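Local coordinates for member of DUF4221 family (Bacteroides vulgatus, PDB 3S9J), which is of unknown function but folds as a six-bladed beta-propeller and, in its natural form, is probably a lipoprotein, at residues S90-V95 against E111-Y116; S101-I106 against Q170-G175; A136-K141 against I145-E150; H165-Q170 against S210-G215. All coordinates share one frame; numbering follows the deposited sequence. Where two conformers were deposited one is given.

Interaction 1. Residues S90-V95 against E111-Y116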
# COMPACT_ATOMS: atom_id res chain seq x y z
N SER A 90 14.78 -4.14 10.87
CA SER A 90 15.26 -5.26 10.06
C SER A 90 15.64 -6.48 10.89
O SER A 90 15.93 -7.53 10.33
CB SER A 90 16.46 -4.85 9.22
OG SER A 90 17.59 -4.56 10.03
N GLN A 91 15.60 -6.37 12.21
CA GLN A 91 15.98 -7.50 13.06
C GLN A 91 14.88 -8.54 13.20
O GLN A 91 15.15 -9.70 13.57
CB GLN A 91 16.37 -7.00 14.45
CG GLN A 91 17.57 -6.05 14.45
CD GLN A 91 18.79 -6.62 13.72
OE1 GLN A 91 19.19 -7.76 13.95
NE2 GLN A 91 19.35 -5.84 12.82
N TYR A 92 13.65 -8.13 12.90
CA TYR A 92 12.49 -8.99 12.96
C TYR A 92 11.52 -8.52 11.92
O TYR A 92 10.95 -7.42 12.02
CB TYR A 92 11.85 -8.88 14.36
CG TYR A 92 10.63 -9.80 14.58
CD1 TYR A 92 10.79 -11.14 14.91
CD2 TYR A 92 9.34 -9.30 14.48
CE1 TYR A 92 9.68 -11.97 15.15
CE2 TYR A 92 8.22 -10.13 14.69
CZ TYR A 92 8.41 -11.44 15.03
OH TYR A 92 7.31 -12.23 15.27
N ILE A 93 11.43 -9.33 10.88
CA ILE A 93 10.68 -9.01 9.66
C ILE A 93 9.58 -10.05 9.50
O ILE A 93 9.82 -11.24 9.67
CB ILE A 93 11.62 -9.03 8.43
CG1 ILE A 93 12.56 -7.81 8.45
CG2 ILE A 93 10.79 -9.05 7.07
CD1 ILE A 93 13.84 -7.99 7.55
N LEU A 94 8.39 -9.59 9.15
CA LEU A 94 7.28 -10.48 8.86
C LEU A 94 7.09 -10.55 7.33
O LEU A 94 7.15 -9.54 6.65
CB LEU A 94 6.01 -9.98 9.55
CG LEU A 94 5.98 -10.25 11.07
CD1 LEU A 94 4.83 -9.48 11.74
CD2 LEU A 94 5.87 -11.76 11.30
N VAL A 95 6.88 -11.76 6.83
CA VAL A 95 6.70 -11.94 5.40
C VAL A 95 5.42 -12.72 5.14
O VAL A 95 5.03 -13.61 5.88
CB VAL A 95 7.90 -12.63 4.67
CG1 VAL A 95 9.25 -11.88 4.96
CG2 VAL A 95 7.99 -14.12 5.03
N GLU A 111 16.93 -16.04 8.34
CA GLU A 111 16.61 -17.30 9.01
C GLU A 111 15.21 -17.25 9.56
O GLU A 111 14.79 -16.24 10.11
CB GLU A 111 17.61 -17.57 10.11
CG GLU A 111 19.04 -17.70 9.54
CD GLU A 111 20.12 -17.69 10.60
OE1 GLU A 111 19.89 -17.21 11.72
OE2 GLU A 111 21.23 -18.13 10.25
N ILE A 112 14.48 -18.35 9.42
CA ILE A 112 13.13 -18.42 9.93
C ILE A 112 13.13 -18.50 11.46
O ILE A 112 13.89 -19.27 12.07
CB ILE A 112 12.32 -19.57 9.31
CG1 ILE A 112 12.08 -19.31 7.81
CG2 ILE A 112 10.99 -19.75 10.09
CD1 ILE A 112 11.47 -20.49 7.10
N ILE A 113 12.34 -17.63 12.04
CA ILE A 113 12.02 -17.65 13.47
C ILE A 113 10.80 -18.55 13.65
O ILE A 113 10.88 -19.57 14.34
CB ILE A 113 11.82 -16.24 14.01
CG1 ILE A 113 13.12 -15.42 13.83
CG2 ILE A 113 11.35 -16.25 15.49
CD1 ILE A 113 12.98 -13.89 14.11
N ARG A 114 9.68 -18.20 13.00
CA ARG A 114 8.51 -19.06 13.00
C ARG A 114 7.71 -18.98 11.72
O ARG A 114 7.66 -17.96 11.08
CB ARG A 114 7.60 -18.68 14.15
CG ARG A 114 8.16 -19.13 15.46
CD ARG A 114 7.16 -19.06 16.53
NE ARG A 114 5.89 -19.70 16.17
CZ ARG A 114 4.84 -19.67 16.98
NH1 ARG A 114 4.95 -19.02 18.13
NH2 ARG A 114 3.70 -20.25 16.63
N ASN A 115 7.09 -20.11 11.36
CA ASN A 115 6.08 -20.16 10.29
C ASN A 115 4.70 -20.22 10.94
O ASN A 115 4.54 -20.91 11.96
CB ASN A 115 6.25 -21.41 9.45
CG ASN A 115 7.46 -21.36 8.56
OD1 ASN A 115 7.76 -20.35 7.92
ND2 ASN A 115 8.14 -22.50 8.47
N TYR A 116 3.73 -19.50 10.40
CA TYR A 116 2.36 -19.54 10.84
C TYR A 116 1.44 -19.89 9.68
O TYR A 116 1.48 -19.25 8.64
CB TYR A 116 1.89 -18.19 11.35
CG TYR A 116 2.76 -17.55 12.41
CD1 TYR A 116 3.81 -16.71 12.05
CD2 TYR A 116 2.50 -17.73 13.76
CE1 TYR A 116 4.61 -16.10 12.99
CE2 TYR A 116 3.28 -17.09 14.73
CZ TYR A 116 4.34 -16.28 14.34
OH TYR A 116 5.12 -15.65 15.27
O HOH W 1 7.66 -14.81 15.38
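Tyr92 sets CG trans to its backbone N (chi1 -177°), bringing the ring's end nearer to 111-116, while Ile113, with CG1 trans to its carbonyl carbon and an extended chi2 of 170°, sends CD1 out to meet it. The methyl touches the CD1 carbon of the ring, CD1 of Ile113 lying 3.6 Å from CD1 of Tyr92, with CE1 the next atom along. A tyrosine suits this partly exposed place because its ring carbons pack obliquely on isoleucine while its hydroxyl goes on to a polar task. OH of Tyr92 lies 4.1 Å from OH of Tyr116, too far for a direct bond, and one water spans the gap. This water sits in the plane of the Tyr92 ring, 2.6 Å from OH of Tyr92, and donates to OH of Tyr116 at 2.7 Å. The Tyr116 hydroxyl also bonds the carbonyl O of Leu172, so the water is tied into a longer polar chain. Between the two segments runs strand 102-106, on whose Ser105 both Tyr92 and Ile113 rest. A classic beta bulge, with Ile113 and Arg114 set opposite the single residue Ser105, kinks 112-117, an outer strand of this four-stranded antiparallel propeller blade.

Interaction 2. Residues S101-I106 against Q170-G175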
# COMPACT_ATOMS: atom_id res chain seq x y z
N SER A 101 -0.70 -20.00 2.10
CA SER A 101 -1.44 -19.65 3.31
C SER A 101 -0.53 -19.53 4.54
O SER A 101 -0.85 -20.06 5.61
CB SER A 101 -2.54 -20.70 3.53
OG SER A 101 -3.56 -20.53 2.53
N ARG A 102 0.60 -18.86 4.40
CA ARG A 102 1.60 -18.82 5.47
C ARG A 102 2.10 -17.40 5.69
O ARG A 102 2.39 -16.68 4.73
CB ARG A 102 2.79 -19.74 5.14
CG ARG A 102 3.87 -19.82 6.21
CD ARG A 102 5.03 -20.71 5.80
NE ARG A 102 4.60 -22.10 5.67
CZ ARG A 102 5.31 -23.10 5.13
NH1 ARG A 102 6.54 -22.94 4.67
NH2 ARG A 102 4.76 -24.31 5.08
N LEU A 103 2.19 -17.02 6.97
CA LEU A 103 2.95 -15.88 7.41
C LEU A 103 4.23 -16.40 8.07
O LEU A 103 4.20 -17.42 8.75
CB LEU A 103 2.10 -15.09 8.42
CG LEU A 103 2.67 -13.87 9.12
CD1 LEU A 103 2.65 -12.69 8.18
CD2 LEU A 103 1.81 -13.61 10.33
N SER A 104 5.35 -15.71 7.89
CA SER A 104 6.61 -16.14 8.53
C SER A 104 7.36 -14.96 9.14
O SER A 104 7.31 -13.84 8.61
CB SER A 104 7.54 -16.86 7.55
OG SER A 104 6.95 -17.99 6.93
N SER A 105 8.04 -15.18 10.26
CA SER A 105 8.96 -14.21 10.80
C SER A 105 10.37 -14.65 10.50
O SER A 105 10.69 -15.84 10.53
CB SER A 105 8.76 -13.99 12.29
OG SER A 105 8.83 -15.23 12.96
N ILE A 106 11.20 -13.68 10.13
CA ILE A 106 12.61 -13.94 9.83
C ILE A 106 13.50 -12.94 10.53
O ILE A 106 13.05 -11.87 10.94
CB ILE A 106 12.91 -13.93 8.30
CG1 ILE A 106 12.69 -12.56 7.68
CG2 ILE A 106 12.04 -14.94 7.57
CD1 ILE A 106 13.14 -12.48 6.21
N GLN A 170 -3.58 -12.04 13.46
CA GLN A 170 -2.99 -13.29 13.88
C GLN A 170 -2.05 -13.05 15.04
O GLN A 170 -1.18 -12.17 14.99
CB GLN A 170 -2.25 -13.96 12.71
CG GLN A 170 -1.69 -15.32 13.11
CD GLN A 170 -1.30 -16.16 11.95
OE1 GLN A 170 -0.63 -15.67 11.01
NE2 GLN A 170 -1.67 -17.42 11.99
N ASP A 171 -2.20 -13.85 16.09
CA ASP A 171 -1.39 -13.72 17.28
C ASP A 171 -0.03 -14.31 16.96
O ASP A 171 0.08 -15.46 16.55
CB ASP A 171 -2.07 -14.45 18.44
CG ASP A 171 -1.40 -14.20 19.75
OD1 ASP A 171 -0.27 -14.66 19.91
OD2 ASP A 171 -1.95 -13.47 20.59
N LEU A 172 1.02 -13.53 17.18
CA LEU A 172 2.37 -13.97 16.83
C LEU A 172 2.97 -14.97 17.84
O LEU A 172 4.02 -15.55 17.61
CB LEU A 172 3.27 -12.75 16.66
CG LEU A 172 2.85 -11.80 15.53
CD1 LEU A 172 3.63 -10.49 15.61
CD2 LEU A 172 3.02 -12.48 14.15
N ARG A 173 2.29 -15.20 18.96
CA ARG A 173 2.70 -16.29 19.85
C ARG A 173 1.94 -17.57 19.52
O ARG A 173 2.53 -18.61 19.33
CB ARG A 173 2.49 -15.95 21.31
CG ARG A 173 2.96 -17.14 22.20
CD ARG A 173 2.93 -16.88 23.61
NE ARG A 173 3.19 -18.12 24.36
CZ ARG A 173 4.40 -18.66 24.56
NH1 ARG A 173 5.49 -18.07 24.06
NH2 ARG A 173 4.53 -19.78 25.25
N THR A 174 0.62 -17.49 19.46
CA THR A 174 -0.22 -18.69 19.41
C THR A 174 -0.68 -19.10 18.01
O THR A 174 -1.22 -20.21 17.84
CB THR A 174 -1.48 -18.54 20.29
OG1 THR A 174 -2.37 -17.61 19.67
CG2 THR A 174 -1.15 -18.06 21.74
N GLY A 175 -0.56 -18.19 17.06
CA GLY A 175 -1.08 -18.40 15.70
C GLY A 175 -2.58 -18.18 15.53
O GLY A 175 -3.10 -18.30 14.42
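Leu103, on the third strand of one propeller blade, reaches across the seam to Gln170 and Leu172, which lie on and just after the third strand of the next blade. In one of its two modelled conformers its CD2 methyl touches both. It stands 3.3 Å from OE1 of Gln170 and 4.2 Å from CD2 of Leu172, whose side chain crosses that of Leu103 at roughly a right angle. Leucine suits this buried seam, its branched end meeting both an amide and a second leucine. Ile145 touches all three residues and adds to the apolar packing.

Gln170 keeps CG trans to its backbone N (chi1 -177°) and runs out extended, which carries the amide to Leu103. NE2 donates to O of Gly175 at 3.0 Å, nearly straight (173°), with the acceptor in the amide plane of Gln170, and also bonds O of Asn117 in the other blade, which fixes the rotation of the group and leaves OE1 turned to Leu103. With an alanine in place of Gln170, the carbonyls of Gly175 and Asn117 would probably lose this shared donor, and a gap would be likely to open beside Leu103.

Gly175 is itself positioned by a five-residue turn closed by a backbone bond. Its N donates to O of Asp171 at 2.9 Å, and its positive phi (79°) is easy for a residue lacking a side chain. Asp171 stiffens this turn as an Asx motif: its OD1 accepts from N of Arg173 at 2.8 Å, nearly along the C-O axis, and from N of Thr174 at 3.0 Å, above the carboxylate plane.

Interaction 3. Residues A136-K141 against I145-E150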
# COMPACT_ATOMS: atom_id res chain seq x y z
N ALA A 136 -0.55 -0.63 2.12
CA ALA A 136 -1.23 -1.64 2.93
C ALA A 136 -0.18 -2.25 3.89
O ALA A 136 0.28 -3.36 3.70
CB ALA A 136 -1.81 -2.69 2.05
N PRO A 137 0.22 -1.48 4.89
CA PRO A 137 1.45 -1.80 5.61
C PRO A 137 1.32 -2.90 6.66
O PRO A 137 2.34 -3.30 7.23
CB PRO A 137 1.78 -0.48 6.33
CG PRO A 137 0.43 0.15 6.52
CD PRO A 137 -0.29 -0.15 5.26
N ALA A 138 0.09 -3.32 6.93
CA ALA A 138 -0.28 -4.08 8.12
C ALA A 138 0.07 -3.24 9.33
O ALA A 138 0.63 -2.15 9.22
CB ALA A 138 0.39 -5.44 8.16
N PHE A 139 -0.27 -3.74 10.52
CA PHE A 139 0.13 -3.10 11.74
C PHE A 139 0.12 -4.14 12.88
O PHE A 139 -0.47 -5.24 12.74
CB PHE A 139 -0.72 -1.86 12.08
CG PHE A 139 -2.21 -2.14 12.26
CD1 PHE A 139 -3.06 -2.15 11.16
CD2 PHE A 139 -2.74 -2.38 13.51
CE1 PHE A 139 -4.43 -2.40 11.32
CE2 PHE A 139 -4.13 -2.63 13.68
CZ PHE A 139 -4.95 -2.62 12.58
N ILE A 140 0.84 -3.82 13.93
CA ILE A 140 0.99 -4.74 15.07
C ILE A 140 0.45 -4.04 16.30
O ILE A 140 0.85 -2.93 16.63
CB ILE A 140 2.45 -5.22 15.25
CG1 ILE A 140 2.88 -6.03 14.01
CG2 ILE A 140 2.63 -6.09 16.55
CD1 ILE A 140 4.31 -6.53 14.02
N LYS A 141 -0.50 -4.70 16.96
CA LYS A 141 -1.07 -4.19 18.22
C LYS A 141 -1.14 -5.38 19.17
O LYS A 141 -1.66 -6.44 18.80
CB LYS A 141 -2.45 -3.57 17.98
CG LYS A 141 -3.13 -2.94 19.23
CD LYS A 141 -4.47 -2.24 18.89
CE LYS A 141 -5.09 -1.51 20.11
NZ LYS A 141 -6.37 -0.71 19.79
N ILE A 145 -0.56 -9.34 14.43
CA ILE A 145 -0.45 -8.65 13.14
C ILE A 145 -1.83 -8.57 12.51
O ILE A 145 -2.54 -9.56 12.45
CB ILE A 145 0.55 -9.32 12.21
CG1 ILE A 145 0.71 -8.44 10.95
CG2 ILE A 145 0.14 -10.76 11.88
CD1 ILE A 145 1.78 -8.88 10.04
N PHE A 146 -2.20 -7.37 12.05
CA PHE A 146 -3.49 -7.06 11.46
C PHE A 146 -3.31 -6.84 10.00
O PHE A 146 -2.40 -6.10 9.58
CB PHE A 146 -4.03 -5.79 12.07
CG PHE A 146 -4.50 -5.95 13.47
CD1 PHE A 146 -3.59 -6.13 14.52
CD2 PHE A 146 -5.87 -5.90 13.77
CE1 PHE A 146 -4.04 -6.25 15.82
CE2 PHE A 146 -6.31 -6.04 15.09
CZ PHE A 146 -5.40 -6.21 16.09
N LEU A 147 -4.18 -7.46 9.22
CA LEU A 147 -4.11 -7.55 7.75
C LEU A 147 -5.49 -7.27 7.14
O LEU A 147 -6.48 -7.69 7.70
CB LEU A 147 -3.78 -9.00 7.30
CG LEU A 147 -2.39 -9.64 7.46
CD1 LEU A 147 -2.06 -10.43 6.22
CD2 LEU A 147 -1.32 -8.63 7.71
N ARG A 148 -5.51 -6.70 5.94
CA ARG A 148 -6.75 -6.59 5.18
C ARG A 148 -7.31 -7.95 4.87
O ARG A 148 -6.56 -8.91 4.62
CB ARG A 148 -6.48 -5.83 3.87
CG ARG A 148 -7.56 -5.87 2.83
CD ARG A 148 -7.24 -4.89 1.70
NE ARG A 148 -8.13 -5.09 0.56
CZ ARG A 148 -7.94 -5.96 -0.43
NH1 ARG A 148 -6.88 -6.75 -0.48
NH2 ARG A 148 -8.87 -6.03 -1.39
N GLN A 149 -8.63 -8.04 4.81
CA GLN A 149 -9.30 -9.23 4.36
C GLN A 149 -10.23 -8.92 3.16
O GLN A 149 -10.84 -7.85 3.11
CB GLN A 149 -10.08 -9.86 5.50
CG GLN A 149 -9.14 -10.46 6.54
CD GLN A 149 -8.47 -11.72 6.05
OE1 GLN A 149 -9.08 -12.79 6.04
NE2 GLN A 149 -7.23 -11.61 5.66
N GLU A 150 -10.25 -9.86 2.22
CA GLU A 150 -11.10 -9.72 1.03
C GLU A 150 -12.45 -10.43 1.26
O GLU A 150 -12.68 -11.03 2.32
CB GLU A 150 -10.33 -10.24 -0.22
CG GLU A 150 -9.09 -9.37 -0.61
CD GLU A 150 -8.41 -9.81 -1.90
OE1 GLU A 150 -8.95 -10.73 -2.54
OE2 GLU A 150 -7.34 -9.25 -2.28
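Phe139 and Phe146 lie on one face of a beta hairpin with their rings nearly parallel (12° between planes) but slid apart, so they barely overlap. The centroids are 4.6 Å apart, and the ring of Phe139 instead covers the root of its partner: CB of Phe146 stands over the Phe139 face, 3.5 Å from the centroid, as a CH-pi contact. Phe139 achieves this by tucking CG between its backbone N and carbonyl carbon (chi1 60°). A flat phenyl face suits this place because the CB methylene of the partner can lie against it. CE1 of Phe146 continues to CB of Lys141 at 3.8 Å, whose extended chain then leads away.

On the reverse face, CB of Ala138 packs 4.1 Å from CG1 of Ile145, and Ile140 pairs with Ile145. The small alanine sits close to the partner strand, its CB 3.2 Å from O of Phe146.

Phe139 and Phe146 form an antiparallel hydrogen-bonded pair. N of Phe146 donates to O of Phe139 at 2.8 Å, nearly in line with the carbonyl (C=O...N 167°), whereas the return bond from N of Phe139 to O of Phe146 is weak at 3.3 Å. Farther along, Arg148 NH1 makes a 3.1 Å salt bridge to OE2 in one of the two conformers modelled for Glu150.

The hairpin makes the first two strands of its blade. Tyr205 in the following blade stacks on Phe139; Arg85 in the preceding blade touches Ile140 and Ile145; and strand 165-171 flanks strand 144-148.

Interaction 4. Residues H165-Q170 against S210-G215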
# COMPACT_ATOMS: atom_id res chain seq x y z
N HIS A 165 -15.89 -8.82 7.13
CA HIS A 165 -14.84 -8.16 7.88
C HIS A 165 -13.77 -7.58 6.94
O HIS A 165 -13.30 -8.26 6.03
CB HIS A 165 -14.14 -9.14 8.82
CG HIS A 165 -15.04 -9.76 9.83
ND1 HIS A 165 -15.70 -10.95 9.62
CD2 HIS A 165 -15.39 -9.35 11.07
CE1 HIS A 165 -16.42 -11.25 10.70
NE2 HIS A 165 -16.24 -10.30 11.59
N MSE A 166 -13.35 -6.36 7.25
CA MSE A 166 -12.26 -5.70 6.56
C MSE A 166 -10.86 -6.14 7.01
O MSE A 166 -9.92 -5.98 6.27
CB MSE A 166 -12.36 -4.19 6.68
CG MSE A 166 -13.46 -3.56 5.77
SE MSE A 166 -13.67 -1.67 6.11
CE MSE A 166 -12.00 -1.15 5.47
N PHE A 167 -10.73 -6.61 8.27
CA PHE A 167 -9.46 -7.00 8.83
C PHE A 167 -9.56 -8.28 9.64
O PHE A 167 -10.63 -8.62 10.16
CB PHE A 167 -8.95 -5.89 9.76
CG PHE A 167 -8.51 -4.66 9.03
CD1 PHE A 167 -7.20 -4.53 8.58
CD2 PHE A 167 -9.41 -3.64 8.77
CE1 PHE A 167 -6.79 -3.40 7.91
CE2 PHE A 167 -9.00 -2.51 8.08
CZ PHE A 167 -7.70 -2.39 7.66
N ALA A 168 -8.44 -8.97 9.73
CA ALA A 168 -8.25 -10.08 10.65
C ALA A 168 -6.87 -9.91 11.26
O ALA A 168 -6.03 -9.22 10.69
CB ALA A 168 -8.34 -11.40 9.94
N SER A 169 -6.67 -10.51 12.43
CA SER A 169 -5.35 -10.46 13.07
C SER A 169 -4.89 -11.87 13.37
O SER A 169 -5.70 -12.78 13.47
CB SER A 169 -5.37 -9.64 14.35
OG SER A 169 -6.10 -10.32 15.38
N GLN A 170 -3.58 -12.04 13.46
CA GLN A 170 -2.99 -13.29 13.88
C GLN A 170 -2.05 -13.05 15.04
O GLN A 170 -1.18 -12.17 14.99
CB GLN A 170 -2.25 -13.96 12.71
CG GLN A 170 -1.69 -15.32 13.11
CD GLN A 170 -1.30 -16.16 11.95
OE1 GLN A 170 -0.63 -15.67 11.01
NE2 GLN A 170 -1.67 -17.42 11.99
N SER A 210 -2.80 5.49 18.01
CA SER A 210 -3.41 4.15 17.89
C SER A 210 -4.65 4.21 17.01
O SER A 210 -5.77 3.84 17.42
CB SER A 210 -3.69 3.58 19.30
OG SER A 210 -2.46 3.19 19.87
N ARG A 211 -4.44 4.69 15.79
CA ARG A 211 -5.51 5.12 14.92
C ARG A 211 -5.33 4.53 13.52
O ARG A 211 -4.30 4.69 12.89
CB ARG A 211 -5.52 6.66 14.87
CG ARG A 211 -6.50 7.29 13.93
CD ARG A 211 -6.56 8.80 14.15
NE ARG A 211 -7.26 9.10 15.40
CZ ARG A 211 -7.10 10.19 16.12
NH1 ARG A 211 -6.26 11.15 15.74
NH2 ARG A 211 -7.78 10.33 17.25
N LEU A 212 -6.38 3.86 13.05
CA LEU A 212 -6.43 3.23 11.75
C LEU A 212 -7.23 4.12 10.83
O LEU A 212 -8.32 4.57 11.18
CB LEU A 212 -7.14 1.90 11.85
CG LEU A 212 -7.40 1.11 10.56
CD1 LEU A 212 -6.09 0.72 9.86
CD2 LEU A 212 -8.24 -0.14 10.90
N VAL A 213 -6.71 4.33 9.62
CA VAL A 213 -7.38 5.15 8.60
C VAL A 213 -7.43 4.31 7.32
O VAL A 213 -6.41 3.77 6.92
CB VAL A 213 -6.61 6.47 8.35
CG1 VAL A 213 -7.37 7.36 7.31
CG2 VAL A 213 -6.36 7.21 9.69
N CYS A 214 -8.62 4.16 6.74
CA CYS A 214 -8.85 3.39 5.52
C CYS A 214 -9.51 4.27 4.47
O CYS A 214 -10.46 5.00 4.76
CB CYS A 214 -9.76 2.21 5.76
SG CYS A 214 -9.15 1.08 7.05
N GLY A 215 -8.98 4.19 3.24
CA GLY A 215 -9.48 4.94 2.09
C GLY A 215 -9.84 3.99 0.96
O GLY A 215 -8.97 3.49 0.25
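At this point of the seam between two successive propeller blades side chains meet, Met166 and Phe167 from strand 165-171 packing on Leu212 and Cys214 of strand 211-216. Cys214 SG approaches the ring of Phe167 at its edge, near the ring plane, 3.7 Å from CE2, the line from the ring centroid to SG lying 83° off the normal: a sulfur-aromatic contact. The same CE2 of Phe167 meets CD2 of Leu212 at 3.8 Å, so one ring carbon touches both the sulfur and the leucine methyl. The chain turns a corner at Met166, which lets consecutive residues both point to the next blade. Met166, built as selenomethionine, bends at its last torsion (chi3 66°) and brings CE to 3.9 Å from SG of Cys214. All four residues are buried, and the small cysteine lets its sulfur touch both Met166 and Phe167. Were Phe167 replaced by an alanine, the sulfur of Cys214 and the methyl of Leu212 would probably face a gap, and Tyr203, which meets the ring edge-to-face, would be likely to lose its mate. Apolar packing of this kind is a usual part of how propeller blades pack face to face.

The four contacts follow the ring of blades through three successive four-stranded antiparallel sheets. Interaction 1 lies within the blade that runs from strand 84-86 to strand 112-117, interaction 3 within the next, and interactions 2 and 4 are seams joining this second blade to its neighbours on either side. Strand 165-171 serves both seams, Gln170 touching the preceding blade and Met166 and Phe167 the following one. Centres of interactions 3 and 4 are closest, about 6 Å apart; those of 1 and 4 are farthest, about 22 Å. Along the chain interaction 2 spans interaction 3. Interaction 3 pairs strands within a blade, interaction 1 bridges over an intervening strand, and interactions 2 and 4 join blades into the propeller.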